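Long-range contacts in arginine kinase (Anthopleura japonica, PDB 4RF6), which catalyses the transfer of phosphate from ATP to L-arginine, giving N(omega)-phospho-L-arginine and ADP, in a monomer built of two tandem phosphagen kinase repeats: residues T104-D109 / R338-S343; A117-P122 / K242-G247; T130-A135 / S248-L253; T284-S289 / Q346-M351. All coordinates share one frame; numbering follows the deposited sequence.

Contact 1 (T104-D109 / R338-S343); sequences TGHNSD and RRLGLS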
loop_
_atom_site.group_PDB
_atom_site.type_symbol
_atom_site.label_atom_id
_atom_site.label_comp_id
_atom_site.label_asym_id
_atom_site.label_seq_id
_atom_site.Cartn_x
_atom_site.Cartn_y
_atom_site.Cartn_z
ATOM N N THR A 104 28.104 -29.340 8.628
ATOM C CA THR A 104 28.264 -28.107 9.396
ATOM C C THR A 104 27.154 -27.940 10.429
ATOM O O THR A 104 27.400 -27.514 11.561
ATOM C CB THR A 104 28.277 -26.872 8.472
ATOM O OG1 THR A 104 29.297 -27.029 7.476
ATOM C CG2 THR A 104 28.537 -25.598 9.264
ATOM N N GLY A 105 25.926 -28.273 10.037
ATOM C CA GLY A 105 24.793 -28.138 10.934
ATOM C C GLY A 105 24.112 -26.792 10.772
ATOM O O GLY A 105 24.681 -25.873 10.184
ATOM N N HIS A 106 22.895 -26.673 11.300
ATOM C CA HIS A 106 22.110 -25.451 11.151
ATOM C C HIS A 106 21.595 -24.962 12.509
ATOM O O HIS A 106 21.170 -25.767 13.342
ATOM C CB HIS A 106 20.937 -25.705 10.198
ATOM C CG HIS A 106 19.978 -24.558 10.085
ATOM N ND1 HIS A 106 20.139 -23.535 9.171
ATOM C CD2 HIS A 106 18.836 -24.280 10.759
ATOM C CE1 HIS A 106 19.142 -22.676 9.293
ATOM N NE2 HIS A 106 18.339 -23.103 10.253
ATOM N N ASN A 107 21.639 -23.653 12.738
ATOM C CA ASN A 107 21.060 -23.099 13.956
ATOM C C ASN A 107 19.842 -22.219 13.686
ATOM O O ASN A 107 19.903 -21.289 12.884
ATOM C CB ASN A 107 22.112 -22.337 14.767
ATOM C CG ASN A 107 23.215 -23.240 15.281
ATOM O OD1 ASN A 107 23.042 -23.946 16.275
ATOM N ND2 ASN A 107 24.355 -23.230 14.600
ATOM N N SER A 108 18.735 -22.533 14.356
ATOM C CA SER A 108 17.510 -21.752 14.249
ATOM C C SER A 108 17.503 -20.661 15.310
ATOM O O SER A 108 18.099 -20.830 16.372
ATOM C CB SER A 108 16.298 -22.654 14.443
ATOM O OG SER A 108 16.314 -23.729 13.529
ATOM N N ASP A 109 16.831 -19.548 15.022
ATOM C CA ASP A 109 16.696 -18.463 15.988
ATOM C C ASP A 109 15.486 -17.609 15.634
ATOM O O ASP A 109 15.524 -16.802 14.700
ATOM C CB ASP A 109 17.974 -17.613 16.058
ATOM C CG ASP A 109 17.911 -16.536 17.133
ATOM O OD1 ASP A 109 16.909 -16.484 17.883
ATOM O OD2 ASP A 109 18.876 -15.744 17.228
ATOM N N ARG A 338 19.564 -17.373 0.821
ATOM C CA ARG A 338 19.987 -18.471 1.691
ATOM C C ARG A 338 18.984 -18.836 2.801
ATOM O O ARG A 338 18.274 -17.971 3.329
ATOM C CB ARG A 338 21.356 -18.148 2.301
ATOM C CG ARG A 338 22.474 -17.976 1.280
ATOM C CD ARG A 338 23.785 -17.658 1.977
ATOM N NE ARG A 338 24.946 -17.772 1.094
ATOM C CZ ARG A 338 26.205 -17.667 1.506
ATOM N NH1 ARG A 338 26.470 -17.443 2.788
ATOM N NH2 ARG A 338 27.200 -17.782 0.638
ATOM N N ARG A 339 18.943 -20.122 3.149
ATOM C CA ARG A 339 18.035 -20.629 4.179
ATOM C C ARG A 339 18.714 -21.643 5.099
ATOM O O ARG A 339 18.254 -21.892 6.219
ATOM C CB ARG A 339 16.818 -21.297 3.540
ATOM C CG ARG A 339 15.933 -20.368 2.743
ATOM C CD ARG A 339 14.686 -21.088 2.254
ATOM N NE ARG A 339 13.795 -20.171 1.557
ATOM C CZ ARG A 339 13.696 -20.084 0.235
ATOM N NH1 ARG A 339 14.424 -20.881 -0.539
ATOM N NH2 ARG A 339 12.860 -19.208 -0.311
ATOM N N LEU A 340 19.787 -22.252 4.610
ATOM C CA LEU A 340 20.548 -23.208 5.408
ATOM C C LEU A 340 21.893 -22.616 5.789
ATOM O O LEU A 340 22.649 -22.163 4.920
ATOM C CB LEU A 340 20.755 -24.520 4.645
ATOM C CG LEU A 340 19.660 -25.577 4.795
ATOM C CD1 LEU A 340 19.859 -26.727 3.809
ATOM C CD2 LEU A 340 19.634 -26.095 6.222
ATOM N N GLY A 341 22.189 -22.602 7.086
ATOM C CA GLY A 341 23.486 -22.139 7.550
ATOM C C GLY A 341 23.424 -20.760 8.173
ATOM O O GLY A 341 24.446 -20.220 8.600
ATOM N N LEU A 342 22.226 -20.182 8.208
ATOM C CA LEU A 342 22.009 -18.916 8.902
ATOM C C LEU A 342 20.657 -18.965 9.589
ATOM O O LEU A 342 19.740 -19.635 9.115
ATOM C CB LEU A 342 22.097 -17.723 7.945
ATOM C CG LEU A 342 20.873 -17.341 7.109
ATOM C CD1 LEU A 342 21.118 -16.022 6.392
ATOM C CD2 LEU A 342 20.527 -18.429 6.106
ATOM N N SER A 343 20.534 -18.281 10.718
ATOM C CA SER A 343 19.291 -18.322 11.473
ATOM C C SER A 343 18.257 -17.390 10.851
ATOM O O SER A 343 18.590 -16.575 9.986
ATOM C CB SER A 343 19.537 -17.925 12.927
ATOM O OG SER A 343 19.907 -16.562 13.024
HETATM O O HOH W 1 20.900 -15.912 15.534
#
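H106 presents its imidazole to the backbone at L340-G341, and from there two irregular loops run side by side as far as S343, the N-cap residue of helix 344-370. The contact thus lies at a helix N-terminus closed by a capping box: S343 OG caps the backbone N of Q346, and Q346 OE1 bonds in return to S343 N. The linker that follows helix 86-96 packs against the connection from strand 331-336 to helix 344-370. At H106, CG stands anti to the backbone N (chi1 174°), and the ring takes the N-H of G341 in its own plane: G341 N lies 3.1 Å from H106 ND1, and the bond is almost straight at 178°. Because ND1 is the acceptor, the geometry is consistent with a ring that carries no proton there. Beside it, H106 CE1 sits 3.1 Å from L342 O and 3.3 Å from R339 O, both oblique to the ring, while L340 crosses it at about a right angle and brings CD2 to 3.9 Å from H106 ND1. N107 contributes its backbone, with N107 O 3.3 Å from S343 CA in a bent CA-H...O contact. S108 points away from the second loop, and its OG bonds to H268. At D109, CB packs 3.5 Å from S343 CB, and the carboxylate has partners of its own, OD1 with the backbone N of N111 and OD2 with ND1 of H114. Beyond the two CB atoms, one water completes the link, donating to D109 OD2 at 2.6 Å and lying 2.8 Å from S343 OG.

Contact 2 (A117-P122 / K242-G247); sequences APDLDP and KGSDIG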
loop_
_atom_site.group_PDB
_atom_site.type_symbol
_atom_site.label_atom_id
_atom_site.label_comp_id
_atom_site.label_asym_id
_atom_site.label_seq_id
_atom_site.Cartn_x
_atom_site.Cartn_y
_atom_site.Cartn_z
ATOM N N ALA A 117 16.671 -3.472 14.421
ATOM C CA ALA A 117 16.156 -2.879 13.189
ATOM C C ALA A 117 15.286 -1.653 13.417
ATOM O O ALA A 117 14.058 -1.732 13.324
ATOM C CB ALA A 117 15.387 -3.921 12.393
ATOM N N PRO A 118 15.916 -0.508 13.712
ATOM C CA PRO A 118 15.164 0.749 13.765
ATOM C C PRO A 118 14.558 1.035 12.394
ATOM O O PRO A 118 15.272 0.897 11.398
ATOM C CB PRO A 118 16.245 1.789 14.070
ATOM C CG PRO A 118 17.373 1.021 14.683
ATOM C CD PRO A 118 17.344 -0.328 14.034
ATOM N N ASP A 119 13.285 1.428 12.344
ATOM C CA ASP A 119 12.563 1.595 11.076
ATOM C C ASP A 119 13.328 2.432 10.039
ATOM O O ASP A 119 13.612 3.610 10.265
ATOM C CB ASP A 119 11.172 2.187 11.327
ATOM C CG ASP A 119 10.231 1.996 10.145
ATOM O OD1 ASP A 119 10.552 1.190 9.243
ATOM O OD2 ASP A 119 9.166 2.646 10.130
ATOM N N LEU A 120 13.658 1.810 8.909
ATOM C CA LEU A 120 14.525 2.420 7.894
ATOM C C LEU A 120 13.935 3.654 7.221
ATOM O O LEU A 120 14.636 4.646 7.002
ATOM C CB LEU A 120 14.886 1.397 6.810
ATOM C CG LEU A 120 15.897 0.326 7.197
ATOM C CD1 LEU A 120 16.077 -0.710 6.097
ATOM C CD2 LEU A 120 17.225 0.976 7.545
ATOM N N ASP A 121 12.648 3.587 6.896
ATOM C CA ASP A 121 12.051 4.549 5.977
ATOM C C ASP A 121 10.577 4.818 6.301
ATOM O O ASP A 121 9.691 4.451 5.530
ATOM C CB ASP A 121 12.208 3.993 4.560
ATOM C CG ASP A 121 11.713 4.936 3.494
ATOM O OD1 ASP A 121 11.720 6.168 3.719
ATOM O OD2 ASP A 121 11.324 4.424 2.420
ATOM N N PRO A 122 10.310 5.461 7.452
ATOM C CA PRO A 122 8.929 5.725 7.870
ATOM C C PRO A 122 8.237 6.692 6.924
ATOM O O PRO A 122 7.015 6.657 6.802
ATOM C CB PRO A 122 9.092 6.413 9.235
ATOM C CG PRO A 122 10.484 6.122 9.672
ATOM C CD PRO A 122 11.287 6.002 8.413
ATOM N N LYS A 242 2.680 -2.678 4.171
ATOM C CA LYS A 242 3.333 -1.654 3.369
ATOM C C LYS A 242 4.376 -0.948 4.228
ATOM O O LYS A 242 4.315 -1.000 5.463
ATOM C CB LYS A 242 2.305 -0.668 2.809
ATOM C CG LYS A 242 1.482 -1.247 1.654
ATOM C CD LYS A 242 0.534 -0.210 1.055
ATOM C CE LYS A 242 -0.325 -0.823 -0.046
ATOM N NZ LYS A 242 0.496 -1.337 -1.181
ATOM N N GLY A 243 5.347 -0.307 3.586
ATOM C CA GLY A 243 6.375 0.407 4.319
ATOM C C GLY A 243 7.616 -0.429 4.579
ATOM O O GLY A 243 7.828 -1.466 3.943
ATOM N N SER A 244 8.423 0.009 5.542
ATOM C CA SER A 244 9.782 -0.505 5.705
ATOM C C SER A 244 10.038 -1.262 7.010
ATOM O O SER A 244 11.133 -1.784 7.218
ATOM C CB SER A 244 10.757 0.672 5.641
ATOM O OG SER A 244 10.400 1.659 6.599
ATOM N N ASP A 245 9.049 -1.301 7.900
ATOM C CA ASP A 245 9.291 -1.746 9.273
ATOM C C ASP A 245 9.465 -3.266 9.406
ATOM O O ASP A 245 8.622 -3.951 9.987
ATOM C CB ASP A 245 8.164 -1.245 10.183
ATOM C CG ASP A 245 8.571 -1.189 11.642
ATOM O OD1 ASP A 245 9.602 -1.799 12.003
ATOM O OD2 ASP A 245 7.843 -0.544 12.425
ATOM N N ILE A 246 10.571 -3.789 8.886
ATOM C CA ILE A 246 10.822 -5.226 8.931
ATOM C C ILE A 246 10.941 -5.740 10.371
ATOM O O ILE A 246 10.660 -6.912 10.644
ATOM C CB ILE A 246 12.066 -5.623 8.082
ATOM C CG1 ILE A 246 12.178 -7.146 7.965
ATOM C CG2 ILE A 246 13.339 -5.030 8.657
ATOM C CD1 ILE A 246 13.288 -7.616 7.046
ATOM N N GLY A 247 11.341 -4.861 11.289
ATOM C CA GLY A 247 11.411 -5.218 12.697
ATOM C C GLY A 247 10.049 -5.610 13.242
ATOM O O GLY A 247 9.887 -6.657 13.881
HETATM O O HOH W 2 12.333 -2.176 11.375
HETATM O O HOH W 3 13.431 -1.070 8.708
#
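The carboxylates of D119 and D245 are stacked, their planes 19° apart, and D119 OD2 lies 4.1 Å from D245 OD2. D245 occupies one face of the D119 carboxylate. On the opposite side S244 OG approaches D119 OD1 at 2.7 Å from above the plane, 36° out of it, and donates its proton there. The same hydroxyl accepts from the backbone: D121 N is 3.0 Å from S244 OG, in a bond bent to 135°. One serine oxygen therefore ties down two points of the loop that leads into strand 127-136, while the carboxylate of D121 turns to the backbone N atoms of R125, Y126 and I127. The second segment leads from the end of strand 235-242 into helix 246-264. D245 is the N-cap of that helix, with OD1 bonded to S248 N, and also the centre of an inverse gamma turn in which I246 N reaches S244 O at 2.7 Å. Two waters extend the seam. The first donates to A117 O at 2.6 Å and to D245 OD1, and accepts from G247 N; the second joins L120 N to S244 O. Apolar packing is slight, the A117 methyl CB lying 4.2 Å from G247 CA, with I246 CG2 a little farther. The chemistry is that of a polar junction in which two like charges are brought close: the serine hydroxyl on D119 and the helix N-terminus at D245 would be expected to offset part of their repulsion.

Contact 3 (T130-A135 / S248-L253); sequences TRIRVA and SVFSRL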
loop_
_atom_site.group_PDB
_atom_site.type_symbol
_atom_site.label_atom_id
_atom_site.label_comp_id
_atom_site.label_asym_id
_atom_site.label_seq_id
_atom_site.Cartn_x
_atom_site.Cartn_y
_atom_site.Cartn_z
ATOM N N THR A 130 7.159 -4.724 2.831
ATOM C CA THR A 130 8.019 -5.669 3.524
ATOM C C THR A 130 7.215 -6.939 3.797
ATOM O O THR A 130 6.035 -6.863 4.161
ATOM C CB THR A 130 8.531 -5.062 4.843
ATOM O OG1 THR A 130 9.353 -3.921 4.557
ATOM C CG2 THR A 130 9.347 -6.080 5.634
ATOM N N ARG A 131 7.844 -8.096 3.609
ATOM C CA ARG A 131 7.149 -9.379 3.711
ATOM C C ARG A 131 8.103 -10.449 4.225
ATOM O O ARG A 131 9.239 -10.551 3.754
ATOM C CB ARG A 131 6.607 -9.785 2.330
ATOM C CG ARG A 131 5.840 -11.099 2.281
ATOM C CD ARG A 131 5.373 -11.379 0.850
ATOM N NE ARG A 131 4.618 -12.627 0.715
ATOM C CZ ARG A 131 5.162 -13.826 0.501
ATOM N NH1 ARG A 131 4.384 -14.889 0.385
ATOM N NH2 ARG A 131 6.477 -13.969 0.408
ATOM N N ILE A 132 7.657 -11.230 5.206
ATOM C CA ILE A 132 8.441 -12.368 5.674
ATOM C C ILE A 132 7.550 -13.602 5.767
ATOM O O ILE A 132 6.467 -13.569 6.363
ATOM C CB ILE A 132 9.136 -12.104 7.028
ATOM C CG1 ILE A 132 9.925 -10.793 6.988
ATOM C CG2 ILE A 132 10.062 -13.262 7.376
ATOM C CD1 ILE A 132 10.635 -10.452 8.290
ATOM N N ARG A 133 8.014 -14.682 5.157
ATOM C CA ARG A 133 7.266 -15.930 5.095
ATOM C C ARG A 133 8.128 -17.072 5.607
ATOM O O ARG A 133 9.322 -17.106 5.339
ATOM C CB ARG A 133 6.872 -16.207 3.647
ATOM C CG ARG A 133 6.273 -17.578 3.395
ATOM C CD ARG A 133 6.899 -18.208 2.160
ATOM N NE ARG A 133 7.877 -19.241 2.494
ATOM C CZ ARG A 133 8.796 -19.707 1.652
ATOM N NH1 ARG A 133 9.637 -20.651 2.047
ATOM N NH2 ARG A 133 8.880 -19.224 0.420
ATOM N N VAL A 134 7.526 -17.996 6.355
ATOM C CA VAL A 134 8.210 -19.217 6.769
ATOM C C VAL A 134 7.305 -20.423 6.547
ATOM O O VAL A 134 6.082 -20.335 6.677
ATOM C CB VAL A 134 8.679 -19.189 8.245
ATOM C CG1 VAL A 134 9.837 -18.213 8.428
ATOM C CG2 VAL A 134 7.519 -18.841 9.168
ATOM N N ALA A 135 7.921 -21.544 6.190
ATOM C CA ALA A 135 7.215 -22.810 6.055
ATOM C C ALA A 135 7.518 -23.656 7.285
ATOM O O ALA A 135 8.657 -23.684 7.749
ATOM C CB ALA A 135 7.668 -23.528 4.806
ATOM N N SER A 248 9.056 -4.769 12.974
ATOM C CA SER A 248 7.686 -5.041 13.408
ATOM C C SER A 248 7.088 -6.266 12.710
ATOM O O SER A 248 6.345 -7.037 13.320
ATOM C CB SER A 248 6.806 -3.814 13.175
ATOM O OG SER A 248 5.438 -4.128 13.342
ATOM N N VAL A 249 7.412 -6.436 11.430
ATOM C CA VAL A 249 6.927 -7.575 10.650
ATOM C C VAL A 249 7.451 -8.901 11.215
ATOM O O VAL A 249 6.708 -9.878 11.330
ATOM C CB VAL A 249 7.331 -7.459 9.168
ATOM C CG1 VAL A 249 7.086 -8.776 8.430
ATOM C CG2 VAL A 249 6.584 -6.321 8.484
ATOM N N PHE A 250 8.734 -8.925 11.558
ATOM C CA PHE A 250 9.363 -10.128 12.086
ATOM C C PHE A 250 8.896 -10.413 13.507
ATOM O O PHE A 250 8.742 -11.573 13.900
ATOM C CB PHE A 250 10.887 -10.004 12.043
ATOM C CG PHE A 250 11.608 -11.284 12.373
ATOM C CD1 PHE A 250 11.317 -12.455 11.684
ATOM C CD2 PHE A 250 12.581 -11.314 13.362
ATOM C CE1 PHE A 250 11.977 -13.640 11.983
ATOM C CE2 PHE A 250 13.252 -12.491 13.669
ATOM C CZ PHE A 250 12.950 -13.658 12.977
ATOM N N SER A 251 8.672 -9.350 14.274
ATOM C CA SER A 251 8.137 -9.483 15.628
ATOM C C SER A 251 6.771 -10.173 15.607
ATOM O O SER A 251 6.536 -11.127 16.354
ATOM C CB SER A 251 8.032 -8.106 16.296
ATOM O OG SER A 251 7.407 -8.196 17.558
ATOM N N ARG A 252 5.882 -9.679 14.746
ATOM C CA ARG A 252 4.547 -10.241 14.575
ATOM C C ARG A 252 4.629 -11.694 14.107
ATOM O O ARG A 252 3.900 -12.560 14.604
ATOM C CB ARG A 252 3.744 -9.387 13.583
ATOM C CG ARG A 252 2.326 -9.879 13.304
ATOM C CD ARG A 252 1.488 -8.813 12.600
ATOM N NE ARG A 252 2.039 -8.443 11.295
ATOM C CZ ARG A 252 2.595 -7.266 11.016
ATOM N NH1 ARG A 252 2.675 -6.324 11.946
ATOM N NH2 ARG A 252 3.065 -7.027 9.800
ATOM N N LEU A 253 5.533 -11.962 13.165
ATOM C CA LEU A 253 5.741 -13.325 12.682
ATOM C C LEU A 253 6.145 -14.243 13.829
ATOM O O LEU A 253 5.523 -15.288 14.055
ATOM C CB LEU A 253 6.813 -13.366 11.593
ATOM C CG LEU A 253 7.094 -14.765 11.040
ATOM C CD1 LEU A 253 5.840 -15.347 10.413
ATOM C CD2 LEU A 253 8.239 -14.758 10.036
#
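T130 splits its two branches: OG1 bonds to the backbone O of G243, which leaves CG2 to face the helix, where it meets V249 CG2 at 4.0 Å. This is helix-on-sheet packing in the catalytic domain of a phosphagen kinase, helix 246-264 lying against strand 127-136 of the antiparallel sheet. The two segments run nearly the same way, their axes 28° apart and 8.5 Å from each other at closest approach. I132 is central and uses every branch. Its CG1 lies anti to the carbonyl carbon (chi1 -51°) and touches V249 CG1 at 3.8 Å. From there CD1 extends to F250 CB, also 3.8 Å away, and stands oblique to the phenyl ring. On the other branch, I132 CG2 meets L253 CD2 at 3.6 Å, so that one isoleucine is fitted among three helix residues on two successive turns. The interface is wholly apolar and buried, as expected where every second residue of a strand faces a helix. The predicted ATP-binding run includes T130 to R133; of these, R131 and R133 point away from the helix. Farther along the strand V134 and L253 reach toward each other tip to tip, with V134 CG2 4.1 Å from L253 CD1 and V134 CG1 at the same distance from L253 CD2.

Contact 4 (T284-S289 / Q346-M351); sequences TGMRAS and QCVQDM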
loop_
_atom_site.group_PDB
_atom_site.type_symbol
_atom_site.label_atom_id
_atom_site.label_comp_id
_atom_site.label_asym_id
_atom_site.label_seq_id
_atom_site.Cartn_x
_atom_site.Cartn_y
_atom_site.Cartn_z
ATOM N N THR A 284 15.752 -22.290 7.568
ATOM C CA THR A 284 14.859 -21.264 8.094
ATOM C C THR A 284 13.480 -21.412 7.478
ATOM O O THR A 284 12.483 -20.969 8.054
ATOM C CB THR A 284 15.349 -19.867 7.746
ATOM O OG1 THR A 284 15.435 -19.735 6.318
ATOM C CG2 THR A 284 16.711 -19.600 8.382
ATOM N N GLY A 285 13.430 -22.014 6.291
ATOM C CA GLY A 285 12.188 -22.118 5.549
ATOM C C GLY A 285 11.647 -20.757 5.177
ATOM O O GLY A 285 10.450 -20.605 4.924
ATOM N N MET A 286 12.533 -19.763 5.131
ATOM C CA MET A 286 12.106 -18.369 5.054
ATOM C C MET A 286 12.317 -17.731 3.688
ATOM O O MET A 286 13.361 -17.923 3.063
ATOM C CB MET A 286 12.847 -17.540 6.113
ATOM C CG MET A 286 12.570 -16.034 6.055
ATOM S SD MET A 286 13.499 -15.122 7.294
ATOM C CE MET A 286 12.761 -15.773 8.787
ATOM N N ARG A 287 11.321 -16.979 3.224
ATOM C CA ARG A 287 11.565 -15.975 2.189
ATOM C C ARG A 287 11.209 -14.592 2.724
ATOM O O ARG A 287 10.044 -14.306 3.020
ATOM C CB ARG A 287 10.791 -16.239 0.896
ATOM C CG ARG A 287 11.166 -15.236 -0.207
ATOM C CD ARG A 287 10.325 -15.358 -1.475
ATOM N NE ARG A 287 10.737 -14.376 -2.478
ATOM C CZ ARG A 287 10.089 -13.242 -2.739
ATOM N NH1 ARG A 287 10.550 -12.410 -3.666
ATOM N NH2 ARG A 287 8.976 -12.939 -2.081
ATOM N N ALA A 288 12.226 -13.745 2.849
ATOM C CA ALA A 288 12.052 -12.352 3.249
ATOM C C ALA A 288 12.159 -11.497 1.994
ATOM O O ALA A 288 13.029 -11.735 1.152
ATOM C CB ALA A 288 13.125 -11.956 4.253
ATOM N N SER A 289 11.295 -10.495 1.864
ATOM C CA SER A 289 11.243 -9.683 0.649
ATOM C C SER A 289 10.882 -8.224 0.932
ATOM O O SER A 289 9.893 -7.956 1.619
ATOM C CB SER A 289 10.233 -10.286 -0.333
ATOM O OG SER A 289 9.861 -9.358 -1.335
ATOM N N GLN A 346 19.369 -14.019 11.638
ATOM C CA GLN A 346 20.469 -13.598 10.774
ATOM C C GLN A 346 19.986 -13.205 9.380
ATOM O O GLN A 346 20.476 -12.237 8.788
ATOM C CB GLN A 346 21.529 -14.695 10.678
ATOM C CG GLN A 346 22.431 -14.790 11.898
ATOM C CD GLN A 346 23.431 -15.931 11.807
ATOM O OE1 GLN A 346 23.111 -17.018 11.322
ATOM N NE2 GLN A 346 24.650 -15.686 12.275
ATOM N N CYS A 347 19.026 -13.960 8.859
ATOM C CA CYS A 347 18.430 -13.643 7.566
ATOM C C CYS A 347 17.804 -12.246 7.583
ATOM O O CYS A 347 18.047 -11.433 6.686
ATOM C CB CYS A 347 17.386 -14.698 7.184
ATOM S SG CYS A 347 16.604 -14.402 5.580
ATOM N N VAL A 348 17.007 -11.970 8.612
ATOM C CA VAL A 348 16.364 -10.663 8.764
ATOM C C VAL A 348 17.384 -9.532 8.931
ATOM O O VAL A 348 17.228 -8.449 8.357
ATOM C CB VAL A 348 15.371 -10.662 9.947
ATOM C CG1 VAL A 348 14.822 -9.277 10.186
ATOM C CG2 VAL A 348 14.227 -11.651 9.694
ATOM N N GLN A 349 18.428 -9.779 9.717
ATOM C CA GLN A 349 19.432 -8.745 9.962
ATOM C C GLN A 349 20.207 -8.430 8.685
ATOM O O GLN A 349 20.478 -7.262 8.389
ATOM C CB GLN A 349 20.392 -9.163 11.076
ATOM C CG GLN A 349 21.151 -7.994 11.713
ATOM C CD GLN A 349 20.235 -7.050 12.479
ATOM O OE1 GLN A 349 19.732 -7.387 13.551
ATOM N NE2 GLN A 349 20.003 -5.867 11.925
ATOM N N ASP A 350 20.558 -9.470 7.926
ATOM C CA ASP A 350 21.212 -9.275 6.630
ATOM C C ASP A 350 20.291 -8.492 5.697
ATOM O O ASP A 350 20.732 -7.618 4.949
ATOM C CB ASP A 350 21.561 -10.618 5.983
ATOM C CG ASP A 350 22.710 -11.326 6.671
ATOM O OD1 ASP A 350 23.376 -10.691 7.513
ATOM O OD2 ASP A 350 22.943 -12.518 6.354
ATOM N N MET A 351 19.007 -8.825 5.755
ATOM C CA MET A 351 17.992 -8.184 4.930
ATOM C C MET A 351 17.915 -6.707 5.260
ATOM O O MET A 351 17.859 -5.849 4.373
ATOM C CB MET A 351 16.633 -8.812 5.213
ATOM C CG MET A 351 15.692 -8.727 4.053
ATOM S SD MET A 351 16.316 -9.779 2.734
ATOM C CE MET A 351 15.849 -8.760 1.353
#
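M286 and C347 form the tight part of this contact, the thioether sulfur SD of M286 resting 3.6 Å from SG of C347. SG stands anti to its backbone N (chi1 -179°), which carries it out from helix 344-370 to the strand. V348 CG2 lies farther from M286 SD, at 4.3 Å. Along strand 286-293 the packing then becomes looser: A288 CB is 4.1 Å from M351 CG, and M351 CE comes to 4.1 Å from A288 O. The sulfur-rich patch is buried; on the helix, Q346 is exposed, and Q349 and D350, partly exposed, take no part. Strand and helix run in nearly the same direction, 18° apart, a helix laid on the antiparallel sheet of the catalytic domain. Just before the strand, T284 OG1 accepts from M286 N at 3.1 Å in an ST turn, which fixes the backbone where the methionine leaves it. R287 points away from the helix and pairs with D333 in a salt bridge. Thioether, thiol and methyl groups meet here without directional bonds, which implies cohesion by dispersion and the exclusion of water, with R287 and S289 of the predicted ATP site pointing away, while A288 of that site faces the helix.

Contacts 3 and 4 put two helices on one face of the same sheet, their centres 9 Å apart; strands 127-136 and 286-293 are joined by bonds such as R131 O to S289 N at 2.8 Å, and F250 packs on V348 between the helices. Contact 2 lies at the start of helix 246-264, which contact 3 also uses, with I246 CG1 3.7 Å from I132 CD1, and I246 reaches into contact 4 as well. At the other end, contact 1 joins contact 4 through R339, whose NE lies 2.7 Å from M286 O. R339 also nears R133 and R287, residues of the predicted ATP site. Contacts 1 and 2 are separate, their centres 24 Å apart.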